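Matching sites in chitin oligosaccahride binding protein NagB1 from Paenibacillus sp., a protein that probably binds short chitin oligosaccharides such as diacetylchitobiose outside the cell, as the solute-binding component of a sugar uptake system (PDB 7EHP (chain A, 2.01 Å), residues 118-123 and 239-244), and in its relative chitin oligosaccharide binding protein NagB2 from Paenibacillus sp. (PDB 7EHU (chain B, 1.20 Å), residues 147-152 and 271-276). One frame, after least-squares fit of the local backbone (RMSD 0.20 Å); residues are numbered along the deposited sequences.

Structure 1 (7EHP); sequences FVEGVF and MMFDGS. With NAG (2-acetamido-2-deoxy-beta-D-glucopyranose), chain C.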
loop_
_atom_site.group_PDB
_atom_site.type_symbol
_atom_site.label_atom_id
_atom_site.label_comp_id
_atom_site.label_asym_id
_atom_site.label_seq_id
_atom_site.Cartn_x
_atom_site.Cartn_y
_atom_site.Cartn_z
ATOM N N PHE A 118 -0.680 -1.990 7.055
ATOM C CA PHE A 118 -0.793 -2.805 5.851
ATOM C C PHE A 118 0.274 -3.889 5.866
ATOM O O PHE A 118 1.333 -3.717 6.471
ATOM C CB PHE A 118 -0.673 -1.935 4.564
ATOM C CG PHE A 118 0.749 -1.670 4.115
ATOM C CD1 PHE A 118 1.424 -2.570 3.291
ATOM C CD2 PHE A 118 1.405 -0.512 4.508
ATOM C CE1 PHE A 118 2.744 -2.323 2.884
ATOM C CE2 PHE A 118 2.711 -0.257 4.116
ATOM C CZ PHE A 118 3.379 -1.159 3.294
ATOM N N VAL A 119 -0.034 -5.027 5.229
ATOM C CA VAL A 119 0.972 -5.952 4.709
ATOM C C VAL A 119 0.658 -6.204 3.242
ATOM O O VAL A 119 -0.486 -6.072 2.803
ATOM C CB VAL A 119 1.051 -7.313 5.467
ATOM C CG1 VAL A 119 1.697 -7.161 6.820
ATOM C CG2 VAL A 119 -0.327 -7.958 5.594
ATOM N N GLU A 120 1.683 -6.567 2.479
ATOM C CA GLU A 120 1.516 -7.030 1.109
ATOM C C GLU A 120 2.020 -8.457 1.018
ATOM O O GLU A 120 3.094 -8.767 1.531
ATOM C CB GLU A 120 2.281 -6.154 0.123
ATOM C CG GLU A 120 1.683 -4.798 -0.085
ATOM C CD GLU A 120 2.438 -3.978 -1.111
ATOM O OE1 GLU A 120 3.180 -4.575 -1.937
ATOM O OE2 GLU A 120 2.292 -2.734 -1.072
ATOM N N GLY A 121 1.247 -9.318 0.379
ATOM C CA GLY A 121 1.674 -10.687 0.177
ATOM C C GLY A 121 0.737 -11.352 -0.800
ATOM O O GLY A 121 0.107 -10.670 -1.613
ATOM N N VAL A 122 0.603 -12.668 -0.705
ATOM C CA VAL A 122 -0.092 -13.456 -1.708
ATOM C C VAL A 122 -1.432 -13.878 -1.134
ATOM O O VAL A 122 -1.489 -14.654 -0.172
ATOM C CB VAL A 122 0.739 -14.671 -2.138
ATOM C CG1 VAL A 122 0.054 -15.411 -3.277
ATOM C CG2 VAL A 122 2.149 -14.220 -2.525
ATOM N N PHE A 123 -2.509 -13.349 -1.715
ATOM C CA PHE A 123 -3.824 -13.938 -1.535
ATOM C C PHE A 123 -3.912 -15.227 -2.338
ATOM O O PHE A 123 -3.377 -15.322 -3.449
ATOM C CB PHE A 123 -4.915 -12.964 -1.984
ATOM C CG PHE A 123 -5.055 -11.741 -1.090
ATOM C CD1 PHE A 123 -4.163 -10.684 -1.202
ATOM C CD2 PHE A 123 -6.078 -11.651 -0.156
ATOM C CE1 PHE A 123 -4.267 -9.567 -0.401
ATOM C CE2 PHE A 123 -6.196 -10.521 0.654
ATOM C CZ PHE A 123 -5.285 -9.481 0.514
ATOM N N MET A 239 -3.802 -17.168 -7.341
ATOM C CA MET A 239 -3.122 -16.290 -6.401
ATOM C C MET A 239 -3.229 -14.864 -6.915
ATOM O O MET A 239 -3.556 -14.614 -8.083
ATOM C CB MET A 239 -1.638 -16.672 -6.229
ATOM C CG MET A 239 -1.385 -18.116 -5.803
ATOM S SD MET A 239 0.390 -18.479 -5.733
ATOM C CE MET A 239 0.645 -18.809 -7.483
ATOM N N MET A 240 -2.925 -13.926 -6.022
ATOM C CA MET A 240 -2.862 -12.502 -6.338
ATOM C C MET A 240 -1.972 -11.846 -5.300
ATOM O O MET A 240 -2.304 -11.890 -4.111
ATOM C CB MET A 240 -4.249 -11.867 -6.290
ATOM C CG MET A 240 -4.227 -10.356 -6.453
ATOM S SD MET A 240 -5.897 -9.700 -6.511
ATOM C CE MET A 240 -6.300 -9.655 -4.755
ATOM N N PHE A 241 -0.879 -11.216 -5.732
ATOM C CA PHE A 241 -0.071 -10.422 -4.813
ATOM C C PHE A 241 -0.721 -9.050 -4.657
ATOM O O PHE A 241 -0.958 -8.352 -5.648
ATOM C CB PHE A 241 1.372 -10.291 -5.324
ATOM C CG PHE A 241 2.331 -9.713 -4.319
ATOM C CD1 PHE A 241 2.344 -8.359 -4.051
ATOM C CD2 PHE A 241 3.237 -10.530 -3.645
ATOM C CE1 PHE A 241 3.227 -7.821 -3.113
ATOM C CE2 PHE A 241 4.136 -9.990 -2.697
ATOM C CZ PHE A 241 4.120 -8.636 -2.434
ATOM N N ASP A 242 -0.990 -8.651 -3.417
ATOM C CA ASP A 242 -1.725 -7.413 -3.168
ATOM C C ASP A 242 -1.534 -6.997 -1.714
ATOM O O ASP A 242 -0.959 -7.728 -0.900
ATOM C CB ASP A 242 -3.220 -7.588 -3.497
ATOM C CG ASP A 242 -3.863 -6.310 -3.997
ATOM O OD1 ASP A 242 -3.308 -5.222 -3.721
ATOM O OD2 ASP A 242 -4.921 -6.394 -4.674
ATOM N N GLY A 243 -2.023 -5.813 -1.399
ATOM C CA GLY A 243 -2.009 -5.335 -0.036
ATOM C C GLY A 243 -3.228 -5.770 0.740
ATOM O O GLY A 243 -4.263 -6.102 0.164
ATOM N N SER A 244 -3.099 -5.746 2.071
ATOM C CA SER A 244 -4.209 -6.133 2.940
ATOM C C SER A 244 -5.460 -5.278 2.711
ATOM O O SER A 244 -6.583 -5.749 2.945
ATOM C CB SER A 244 -3.777 -6.034 4.405
ATOM O OG SER A 244 -3.207 -4.766 4.635
HETATM C C1 NAG C . -0.827 1.909 -1.700
HETATM C C2 NAG C . 0.061 2.807 -2.555
HETATM C C3 NAG C . 1.437 2.181 -2.719
HETATM C C4 NAG C . 2.039 1.893 -1.352
HETATM C C5 NAG C . 1.084 1.035 -0.525
HETATM C C6 NAG C . 1.571 0.787 0.886
HETATM C C7 NAG C . -0.771 4.351 -4.277
HETATM C C8 NAG C . -1.375 4.475 -5.630
HETATM N N2 NAG C . -0.540 3.101 -3.849
HETATM O O3 NAG C . 2.275 3.076 -3.433
HETATM O O4 NAG C . 3.272 1.200 -1.486
HETATM O O5 NAG C . -0.197 1.671 -0.423
HETATM O O6 NAG C . 1.896 1.996 1.560
HETATM O O7 NAG C . -0.489 5.342 -3.594
#
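Two antiparallel strands of a solute-binding protein's mixed sheet, 118-123 and 239-243, pair here in the buried interior, one end of the pair reaching the chitin-sugar pocket. V122 and F241 form a non-hydrogen-bonded pair, with both side chains on the face that also carries E120. The CG1 of V122, anti to its own N (chi1 -175°), meets M239 CB at 3.6 Å and lies 3.9 Å from M239 SD, while V122 CG2 lies 4.0 Å from F241 CD2; a branched residue thus serves two neighbours. On the other face the F123 ring turns its edge to backbone oxygens, CZ lying 3.5 Å from G243 O, and M240 CB stands 4.5 Å from F123 CB. G121 has no side chain, and the F241 ring lies across its backbone. S244 OG accepts a hydrogen bond from V119 N, 3.2 Å. At the pocket, sugar C6 sits over the F118 ring.

What differs
The comparable CA atoms coincide within the error, and the hydrogen bond from V119(A) N to S244(A) OG recurs between V148(B) N and S276(B) OG. At V122(A) to F151(B) the side chain grows from a branched aliphatic to a ring. The CB atoms coincide, and CG2 of V122(A) and CG of F151(B) are 0.9 Å apart. CG1 of V122(A) has no counterpart, whereas CD1, CE1, CE2 and CZ of F151(B) extend beyond the valine. Contact with the methionine and phenylalanine opposite persists: the end of M239(A) and the F241(A) ring keep their places within the error, as do their counterparts M271(B) and F273(B), so an aliphatic branch gives way to a ring without displacing either.

From F123(A) to Y152(B) the ring remains, with chi1 of -69° against -67° and the CZ atoms 0.5 Å apart after superposition. Tyrosine carries a hydroxyl on CZ: Y152(B) OH is hydrogen-bonded to T279(B) and lies 3.2 Å from G275(B) O, at the end of a ring whose counterpart already touches G243(A).

At M240(A) to L272(B) a linear thioether becomes a branched hydrocarbon. The CG atoms are 0.4 Å apart, and SD of M240(A) and CD2 of L272(B) are 1.1 Å apart, so one leucine methyl takes roughly the sulfur's place. The CB contact with the aromatic residue opposite stays at 4.5 Å, M240(A) to F123(A) and L272(B) to Y152(B).

Structure 2 (7EHU); sequences FVEGFY and MLFDGS. With NAG (2-acetamido-2-deoxy-beta-D-glucopyranose), chain D.
In the antiparallel strand pair 147-152 and 271-275, F151 and F273 form a non-hydrogen-bonded pair with both side chains on the face that also carries E149. The F151 ring sets its CD1 3.8 Å from M271 SD, a Met-aromatic contact, and takes the edge of F273 on its face, CE2 of F151 lying 3.6 Å from F273 CD1 with the planes at 75°. On the other face the Y152 ring turns its edge to backbone oxygens; its OH is hydrogen-bonded to T279 OG1 and lies 3.2 Å from G275 O. L272 CB stands 4.5 Å from Y152 CB, a compact aliphatic neighbour. G150 has no side chain, and the F273 ring lies across its backbone. S276 OG accepts a hydrogen bond from V148 N, 3.1 Å. At the pocket, sugar C6 sits over the F147 ring.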
loop_
_atom_site.group_PDB
_atom_site.type_symbol
_atom_site.label_atom_id
_atom_site.label_comp_id
_atom_site.label_asym_id
_atom_site.label_seq_id
_atom_site.Cartn_x
_atom_site.Cartn_y
_atom_site.Cartn_z
ATOM N N PHE B 147 -0.801 -1.833 6.701
ATOM C CA PHE B 147 -0.850 -2.761 5.580
ATOM C C PHE B 147 0.283 -3.769 5.681
ATOM O O PHE B 147 1.335 -3.506 6.269
ATOM C CB PHE B 147 -0.787 -2.060 4.195
ATOM C CG PHE B 147 0.611 -1.669 3.771
ATOM C CD1 PHE B 147 1.227 -0.518 4.274
ATOM C CD2 PHE B 147 1.314 -2.461 2.893
ATOM C CE1 PHE B 147 2.510 -0.187 3.899
ATOM C CE2 PHE B 147 2.614 -2.124 2.514
ATOM C CZ PHE B 147 3.214 -1.006 3.033
ATOM N N VAL B 148 0.044 -4.934 5.076
ATOM C CA VAL B 148 1.104 -5.804 4.589
ATOM C C VAL B 148 0.752 -6.156 3.147
ATOM O O VAL B 148 -0.406 -6.033 2.727
ATOM C CB VAL B 148 1.283 -7.093 5.421
ATOM C CG1 VAL B 148 1.865 -6.760 6.790
ATOM C CG2 VAL B 148 -0.003 -7.881 5.534
ATOM N N GLU B 149 1.764 -6.604 2.382
ATOM C CA GLU B 149 1.570 -7.166 1.052
ATOM C C GLU B 149 2.017 -8.614 1.068
ATOM O O GLU B 149 2.980 -8.955 1.751
ATOM C CB GLU B 149 2.304 -6.359 -0.033
ATOM C CG GLU B 149 1.764 -4.936 -0.162
ATOM C CD GLU B 149 2.412 -4.093 -1.220
ATOM O OE1 GLU B 149 3.185 -4.626 -2.063
ATOM O OE2 GLU B 149 2.145 -2.858 -1.197
ATOM N N GLY B 150 1.292 -9.440 0.318
ATOM C CA GLY B 150 1.559 -10.862 0.261
ATOM C C GLY B 150 0.631 -11.509 -0.743
ATOM O O GLY B 150 -0.095 -10.825 -1.459
ATOM N N PHE B 151 0.669 -12.843 -0.799
ATOM C CA PHE B 151 -0.138 -13.613 -1.746
ATOM C C PHE B 151 -1.446 -14.073 -1.118
ATOM O O PHE B 151 -1.453 -14.939 -0.243
ATOM C CB PHE B 151 0.617 -14.840 -2.252
ATOM C CG PHE B 151 1.707 -14.536 -3.233
ATOM C CD1 PHE B 151 1.428 -14.281 -4.564
ATOM C CD2 PHE B 151 3.028 -14.508 -2.814
ATOM C CE1 PHE B 151 2.447 -14.007 -5.468
ATOM C CE2 PHE B 151 4.044 -14.248 -3.712
ATOM C CZ PHE B 151 3.754 -14.001 -5.036
ATOM N N TYR B 152 -2.552 -13.515 -1.586
ATOM C CA TYR B 152 -3.831 -14.176 -1.427
ATOM C C TYR B 152 -3.856 -15.358 -2.400
ATOM O O TYR B 152 -3.346 -15.258 -3.520
ATOM C CB TYR B 152 -4.949 -13.214 -1.804
ATOM C CG TYR B 152 -5.121 -12.034 -0.878
ATOM C CD1 TYR B 152 -5.970 -12.091 0.220
ATOM C CD2 TYR B 152 -4.452 -10.834 -1.130
ATOM C CE1 TYR B 152 -6.162 -10.989 1.045
ATOM C CE2 TYR B 152 -4.629 -9.760 -0.326
ATOM C CZ TYR B 152 -5.489 -9.826 0.753
ATOM O OH TYR B 152 -5.655 -8.702 1.536
ATOM N N MET B 271 -3.725 -17.007 -7.573
ATOM C CA MET B 271 -3.225 -16.161 -6.497
ATOM C C MET B 271 -3.140 -14.724 -6.971
ATOM O O MET B 271 -3.250 -14.428 -8.160
ATOM C CB MET B 271 -1.875 -16.653 -5.966
ATOM C CG MET B 271 -0.737 -16.495 -6.957
ATOM S SD MET B 271 0.756 -17.432 -6.529
ATOM C CE MET B 271 0.379 -18.971 -7.348
ATOM N N LEU B 272 -2.915 -13.837 -6.009
ATOM C CA LEU B 272 -2.910 -12.395 -6.241
ATOM C C LEU B 272 -1.972 -11.773 -5.223
ATOM O O LEU B 272 -2.177 -11.962 -4.023
ATOM C CB LEU B 272 -4.321 -11.836 -6.039
ATOM C CG LEU B 272 -4.478 -10.323 -6.163
ATOM C CD1 LEU B 272 -4.551 -9.923 -7.638
ATOM C CD2 LEU B 272 -5.701 -9.842 -5.456
ATOM N N PHE B 273 -0.955 -11.054 -5.677
ATOM C CA PHE B 273 -0.068 -10.335 -4.776
ATOM C C PHE B 273 -0.649 -8.943 -4.554
ATOM O O PHE B 273 -0.808 -8.175 -5.512
ATOM C CB PHE B 273 1.365 -10.269 -5.324
ATOM C CG PHE B 273 2.349 -9.874 -4.267
ATOM C CD1 PHE B 273 2.890 -10.831 -3.433
ATOM C CD2 PHE B 273 2.660 -8.546 -4.035
ATOM C CE1 PHE B 273 3.748 -10.480 -2.408
ATOM C CE2 PHE B 273 3.511 -8.192 -2.986
ATOM C CZ PHE B 273 4.060 -9.148 -2.185
ATOM N N ASP B 274 -1.038 -8.644 -3.324
ATOM C CA ASP B 274 -1.753 -7.401 -3.081
ATOM C C ASP B 274 -1.612 -7.003 -1.625
ATOM O O ASP B 274 -1.144 -7.779 -0.782
ATOM C CB ASP B 274 -3.235 -7.553 -3.463
ATOM C CG ASP B 274 -3.845 -6.289 -4.035
ATOM O OD1 ASP B 274 -3.418 -5.169 -3.651
ATOM O OD2 ASP B 274 -4.805 -6.409 -4.802
ATOM N N GLY B 275 -2.016 -5.761 -1.347
ATOM C CA GLY B 275 -2.046 -5.267 -0.002
ATOM C C GLY B 275 -3.272 -5.708 0.759
ATOM O O GLY B 275 -4.294 -6.095 0.187
ATOM N N SER B 276 -3.175 -5.617 2.083
ATOM C CA SER B 276 -4.228 -6.135 2.952
ATOM C C SER B 276 -5.495 -5.315 2.864
ATOM O O SER B 276 -6.551 -5.789 3.298
ATOM C CB SER B 276 -3.725 -6.326 4.372
ATOM O OG SER B 276 -3.044 -5.182 4.838
HETATM C C1 NAG D . -0.891 1.842 -2.191
HETATM C C2 NAG D . -0.059 2.670 -3.140
HETATM C C3 NAG D . 1.338 2.069 -3.298
HETATM C C4 NAG D . 1.988 1.879 -1.932
HETATM C C5 NAG D . 1.073 1.071 -1.018
HETATM C C6 NAG D . 1.605 0.928 0.393
HETATM C C7 NAG D . -1.145 3.999 -4.888
HETATM C C8 NAG D . -1.761 3.987 -6.261
HETATM N N2 NAG D . -0.700 2.825 -4.435
HETATM O O3 NAG D . 2.106 2.944 -4.115
HETATM O O4 NAG D . 3.224 1.176 -2.030
HETATM O O5 NAG D . -0.211 1.711 -0.945
HETATM O O6 NAG D . 1.779 2.189 1.022
HETATM O O7 NAG D . -1.042 5.032 -4.225
HETATM O O HOH W 1 -1.734 -8.458 1.868
#